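Local coordinates for F-actin-capping protein subunit alpha (Plasmodium berghei, PDB 7A0H), which probably binds the fast-growing barbed ends of actin filaments and blocks subunit exchange there without severing the filaments, and here forms an asymmetric homodimer, at residues K170-L175 against S195-F200; R117-N122 against N245-I250. All coordinates share one frame; numbering follows the deposited sequence.

Interaction 1. Residues K170-L175 against S195-F200; sequences KYNLFL and SWNVNF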
# COMPACT_ATOMS: atom_id res chain seq x y z
N LYS A 170 -8.59 30.69 -26.98
CA LYS A 170 -7.60 30.60 -25.91
C LYS A 170 -6.73 29.35 -26.06
O LYS A 170 -7.23 28.25 -26.28
CB LYS A 170 -8.28 30.62 -24.55
CG LYS A 170 -7.31 30.97 -23.45
CD LYS A 170 -8.00 31.71 -22.30
CE LYS A 170 -7.00 32.16 -21.23
NZ LYS A 170 -7.59 32.11 -19.82
N TYR A 171 -5.41 29.54 -25.97
CA TYR A 171 -4.49 28.47 -26.28
C TYR A 171 -4.17 27.67 -25.03
O TYR A 171 -4.42 28.11 -23.91
CB TYR A 171 -3.16 28.92 -26.85
CG TYR A 171 -3.18 29.60 -28.18
CD1 TYR A 171 -4.21 29.36 -29.10
CD2 TYR A 171 -2.16 30.46 -28.54
CE1 TYR A 171 -4.23 30.00 -30.32
CE2 TYR A 171 -2.17 31.11 -29.76
CZ TYR A 171 -3.19 30.87 -30.65
OH TYR A 171 -3.18 31.51 -31.86
N ASN A 172 -3.63 26.47 -25.24
CA ASN A 172 -3.32 25.65 -24.08
C ASN A 172 -2.13 24.78 -24.41
O ASN A 172 -2.02 24.25 -25.52
CB ASN A 172 -4.52 24.81 -23.65
CG ASN A 172 -4.24 24.07 -22.36
OD1 ASN A 172 -4.51 24.57 -21.26
ND2 ASN A 172 -3.60 22.91 -22.49
N LEU A 173 -1.21 24.73 -23.51
CA LEU A 173 -0.09 23.84 -23.70
C LEU A 173 0.08 22.99 -22.45
O LEU A 173 0.06 23.51 -21.32
CB LEU A 173 1.16 24.63 -24.01
CG LEU A 173 1.33 25.40 -25.31
CD1 LEU A 173 2.50 26.42 -24.98
CD2 LEU A 173 1.70 24.55 -26.46
N PHE A 174 0.34 21.73 -22.68
CA PHE A 174 0.50 20.76 -21.64
C PHE A 174 1.84 20.14 -21.88
O PHE A 174 2.08 19.60 -22.97
CB PHE A 174 -0.59 19.74 -21.67
CG PHE A 174 -0.54 18.73 -20.52
CD1 PHE A 174 -0.90 19.13 -19.25
CD2 PHE A 174 -0.13 17.41 -20.72
CE1 PHE A 174 -0.89 18.24 -18.17
CE2 PHE A 174 -0.13 16.47 -19.64
CZ PHE A 174 -0.52 16.88 -18.39
N LEU A 175 2.73 20.30 -20.89
CA LEU A 175 4.14 19.88 -20.98
C LEU A 175 4.30 18.78 -19.97
O LEU A 175 3.85 18.94 -18.82
CB LEU A 175 5.15 21.01 -20.64
CG LEU A 175 5.22 22.29 -21.49
CD1 LEU A 175 4.16 23.24 -20.99
CD2 LEU A 175 6.62 22.97 -21.53
N SER A 195 4.18 17.34 -14.69
CA SER A 195 3.24 17.78 -15.69
C SER A 195 2.86 19.23 -15.49
O SER A 195 2.69 19.69 -14.35
CB SER A 195 1.92 16.81 -15.69
OG SER A 195 1.31 16.86 -14.41
N TRP A 196 2.68 19.94 -16.61
CA TRP A 196 2.63 21.41 -16.61
C TRP A 196 1.61 21.85 -17.64
O TRP A 196 1.58 21.33 -18.78
CB TRP A 196 4.04 21.99 -16.94
CG TRP A 196 4.97 21.54 -15.86
CD1 TRP A 196 5.70 20.38 -15.85
CD2 TRP A 196 5.21 22.18 -14.60
NE1 TRP A 196 6.31 20.21 -14.62
CE2 TRP A 196 6.06 21.31 -13.86
CE3 TRP A 196 4.82 23.42 -14.04
CZ2 TRP A 196 6.60 21.69 -12.60
CZ3 TRP A 196 5.27 23.75 -12.76
CH2 TRP A 196 6.18 22.88 -12.05
N ASN A 197 0.72 22.73 -17.20
CA ASN A 197 -0.26 23.34 -18.09
C ASN A 197 -0.19 24.88 -18.09
O ASN A 197 -0.02 25.53 -17.03
CB ASN A 197 -1.64 22.90 -17.66
CG ASN A 197 -2.64 23.07 -18.73
OD1 ASN A 197 -2.62 22.38 -19.75
ND2 ASN A 197 -3.54 24.02 -18.53
N VAL A 198 -0.33 25.46 -19.26
CA VAL A 198 -0.54 26.91 -19.33
C VAL A 198 -1.68 27.18 -20.30
O VAL A 198 -1.70 26.66 -21.42
CB VAL A 198 0.71 27.72 -19.74
CG1 VAL A 198 1.26 27.22 -20.98
CG2 VAL A 198 0.33 29.17 -19.96
N ASN A 199 -2.61 28.00 -19.87
CA ASN A 199 -3.73 28.39 -20.71
C ASN A 199 -3.61 29.91 -20.91
O ASN A 199 -3.69 30.66 -19.94
CB ASN A 199 -5.06 27.98 -20.04
CG ASN A 199 -6.24 28.12 -20.98
OD1 ASN A 199 -6.29 27.49 -22.05
ND2 ASN A 199 -7.15 29.03 -20.63
N PHE A 200 -3.53 30.36 -22.17
CA PHE A 200 -3.04 31.71 -22.43
C PHE A 200 -3.49 32.22 -23.79
O PHE A 200 -3.79 31.45 -24.70
CB PHE A 200 -1.50 31.76 -22.39
CG PHE A 200 -0.87 31.12 -23.56
CD1 PHE A 200 -0.23 31.88 -24.50
CD2 PHE A 200 -0.92 29.74 -23.75
CE1 PHE A 200 0.33 31.28 -25.64
CE2 PHE A 200 -0.36 29.13 -24.88
CZ PHE A 200 0.24 29.89 -25.83
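Strands 170-175 and 195-200 run antiparallel, their segment axes at 170°, and three hydrogen-bonded pairs use every inward-turned peptide group between them: Tyr-171 with Phe-200, Leu-173 with Val-198, and Leu-175 with Trp-196. The central pair is the most regular, Leu-173 N giving to Val-198 O and Val-198 N to Leu-173 O, both at 2.9 Å. The last is tighter, with Leu-175 N 2.6 Å from Trp-196 O, while its return bond from Trp-196 N to Leu-175 O is markedly bent. At the other end Phe-200 N reaches Tyr-171 O from above the carbonyl plane. Of the outward-turned residues, Phe-174 bonds through its backbone to Tyr-163, and Ser-195 and Asn-197 to Thr-212 and Thr-210, on the flanking strands.

On one face Asn-172 and Asn-197, each with CG anti to its backbone N, lean toward each other diagonally across the ladder and exchange two side-chain bonds: Asn-197 ND2 gives to Asn-172 OD1 at 2.9 Å and Asn-172 ND2 to Asn-197 OD1 at 3.0 Å. Both donors lie in the carbonyl plane on a lone pair, so each amide both gives and accepts, and the pair fixes both amide rotations. Beside them the Phe-174 ring brings CZ to within 3.6 Å of Ser-195 CB.

The opposite face is largely apolar. Phe-200 takes the crowded rotamer (chi1 73°), which swings its ring across to Tyr-171, whose edge points at the Phe-200 face in an offset edge-to-face pair with planes at 70°. Leu-173 CD1 rests against Phe-200 CE2. The indole Trp-196 NE1 bonds Ser-194 OG. This is part of a beta hairpin within the antiparallel sheet of five strands that this chain contributes to the capping-protein fold, its apolar face packed by helices 112-131 and 243-266.

Interaction 2. Residues R117-N122 against N245-I250; sequences RVACNN and NFASSI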
# COMPACT_ATOMS: atom_id res chain seq x y z
N ARG A 117 4.13 25.17 -29.43
CA ARG A 117 4.32 23.77 -29.03
C ARG A 117 5.70 23.28 -29.44
O ARG A 117 6.40 22.59 -28.67
CB ARG A 117 3.21 22.87 -29.66
CG ARG A 117 3.14 21.38 -29.03
CD ARG A 117 2.46 20.33 -29.96
NE ARG A 117 3.33 20.10 -31.10
CZ ARG A 117 4.46 19.39 -31.08
NH1 ARG A 117 4.87 18.76 -29.98
NH2 ARG A 117 5.15 19.31 -32.20
N VAL A 118 6.08 23.60 -30.67
CA VAL A 118 7.39 23.14 -31.14
C VAL A 118 8.48 23.72 -30.24
O VAL A 118 9.36 22.98 -29.76
CB VAL A 118 7.60 23.50 -32.61
CG1 VAL A 118 9.02 23.29 -33.00
CG2 VAL A 118 6.66 22.58 -33.59
N ALA A 119 8.41 25.05 -29.98
CA ALA A 119 9.42 25.71 -29.16
C ALA A 119 9.41 25.13 -27.74
O ALA A 119 10.46 24.85 -27.14
CB ALA A 119 9.15 27.23 -29.08
N CYS A 120 8.23 25.01 -27.15
CA CYS A 120 8.22 24.40 -25.83
C CYS A 120 8.74 22.97 -25.87
O CYS A 120 9.42 22.55 -24.93
CB CYS A 120 6.86 24.41 -25.25
SG CYS A 120 6.20 26.02 -24.73
N ASN A 121 8.54 22.26 -26.98
CA ASN A 121 9.02 20.89 -27.09
C ASN A 121 10.55 20.85 -27.09
O ASN A 121 11.17 20.03 -26.41
CB ASN A 121 8.47 20.26 -28.39
CG ASN A 121 9.10 18.92 -28.66
OD1 ASN A 121 8.74 17.94 -28.02
ND2 ASN A 121 10.09 18.88 -29.54
N ASN A 122 11.17 21.71 -27.92
CA ASN A 122 12.64 21.75 -27.99
C ASN A 122 13.29 22.12 -26.67
O ASN A 122 14.31 21.53 -26.29
CB ASN A 122 13.09 22.77 -29.03
CG ASN A 122 12.51 22.44 -30.36
OD1 ASN A 122 11.98 21.33 -30.53
ND2 ASN A 122 12.58 23.36 -31.30
N ASN A 245 11.45 32.69 -26.36
CA ASN A 245 11.68 33.18 -25.00
C ASN A 245 10.57 32.72 -24.08
O ASN A 245 10.80 32.46 -22.89
CB ASN A 245 11.75 34.71 -24.98
CG ASN A 245 13.04 35.29 -25.60
OD1 ASN A 245 14.01 34.57 -25.88
ND2 ASN A 245 13.03 36.63 -25.83
N PHE A 246 9.34 32.66 -24.61
CA PHE A 246 8.18 32.10 -23.90
C PHE A 246 8.47 30.67 -23.39
O PHE A 246 8.32 30.39 -22.22
CB PHE A 246 6.97 32.15 -24.85
CG PHE A 246 5.64 31.56 -24.27
CD1 PHE A 246 4.65 32.40 -23.75
CD2 PHE A 246 5.39 30.17 -24.28
CE1 PHE A 246 3.45 31.90 -23.26
CE2 PHE A 246 4.21 29.64 -23.73
CZ PHE A 246 3.20 30.50 -23.26
N ALA A 247 9.03 29.83 -24.25
CA ALA A 247 9.35 28.45 -23.92
C ALA A 247 10.43 28.40 -22.85
O ALA A 247 10.33 27.66 -21.83
CB ALA A 247 9.79 27.76 -25.25
N SER A 248 11.46 29.22 -23.01
CA SER A 248 12.56 29.29 -22.03
C SER A 248 12.04 29.71 -20.67
O SER A 248 12.43 29.11 -19.67
CB SER A 248 13.64 30.24 -22.55
OG SER A 248 14.53 29.55 -23.46
N SER A 249 11.10 30.67 -20.60
CA SER A 249 10.60 31.11 -19.30
C SER A 249 9.82 30.01 -18.59
O SER A 249 10.03 29.75 -17.40
CB SER A 249 9.66 32.34 -19.42
OG SER A 249 10.22 33.39 -20.18
N ILE A 250 8.91 29.34 -19.31
CA ILE A 250 8.21 28.18 -18.75
C ILE A 250 9.21 27.13 -18.30
O ILE A 250 9.17 26.65 -17.16
CB ILE A 250 7.25 27.59 -19.79
CG1 ILE A 250 6.10 28.53 -20.01
CG2 ILE A 250 6.66 26.23 -19.24
CD1 ILE A 250 5.34 28.14 -21.19
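Helices 117-122 and 245-250 cross at -44° with their segment axes 8.4 Å apart at closest approach, and their backbones come nearest at Cys-120 and Ala-247, whose CA atoms are 4.6 Å apart. Such closeness rests on small side chains. Ala-247 CB points at the partner helix and sits against its backbone, 3.5 Å from Ala-119 O, with Ala-119 CB alongside at 3.9 Å. No hydrogen bond passes between the segments, so the contact is apolar packing, with one sulfur-aromatic approach.

Cys-120 carries the rest. Its SG is anti to the carbonyl carbon (chi1 -71°) and beside the backbone N, which brings it alongside Ala-247 CB at 4.0 Å. From there the sulfur meets Ile-250 CD1, one turn further along, and the rim of the Phe-246 ring at CE2. It lies 88° off the ring normal, a sulfur-aromatic contact at the edge, 5.4 Å from the centroid. Phe-246 and Ile-250 also reach Ile-207 of strand 206-220, so the same side chains continue into the sheet. The arrangement is a close helix-helix crossing, made at small residues, on the sheet of the capping-protein alpha-subunit fold.

How the interactions relate
The centres of interactions 1 and 2 lie about 11 Å apart, and their side chains touch directly. Leu-173 of strand 170-175 is the main bridge: its CD1 lies 3.7 Å from Cys-120 SG and also meets the Phe-246 ring, while CD2 packs on Arg-117. Phe-200 adds a second ring contact with Phe-246. Along the chain, helix segment 117-122 comes first, then both strands of the hairpin, and helix segment 245-250 last, so the two helices that bracket the five-stranded sheet in sequence come together over one of its faces, joining sheet and helices in one apolar layer.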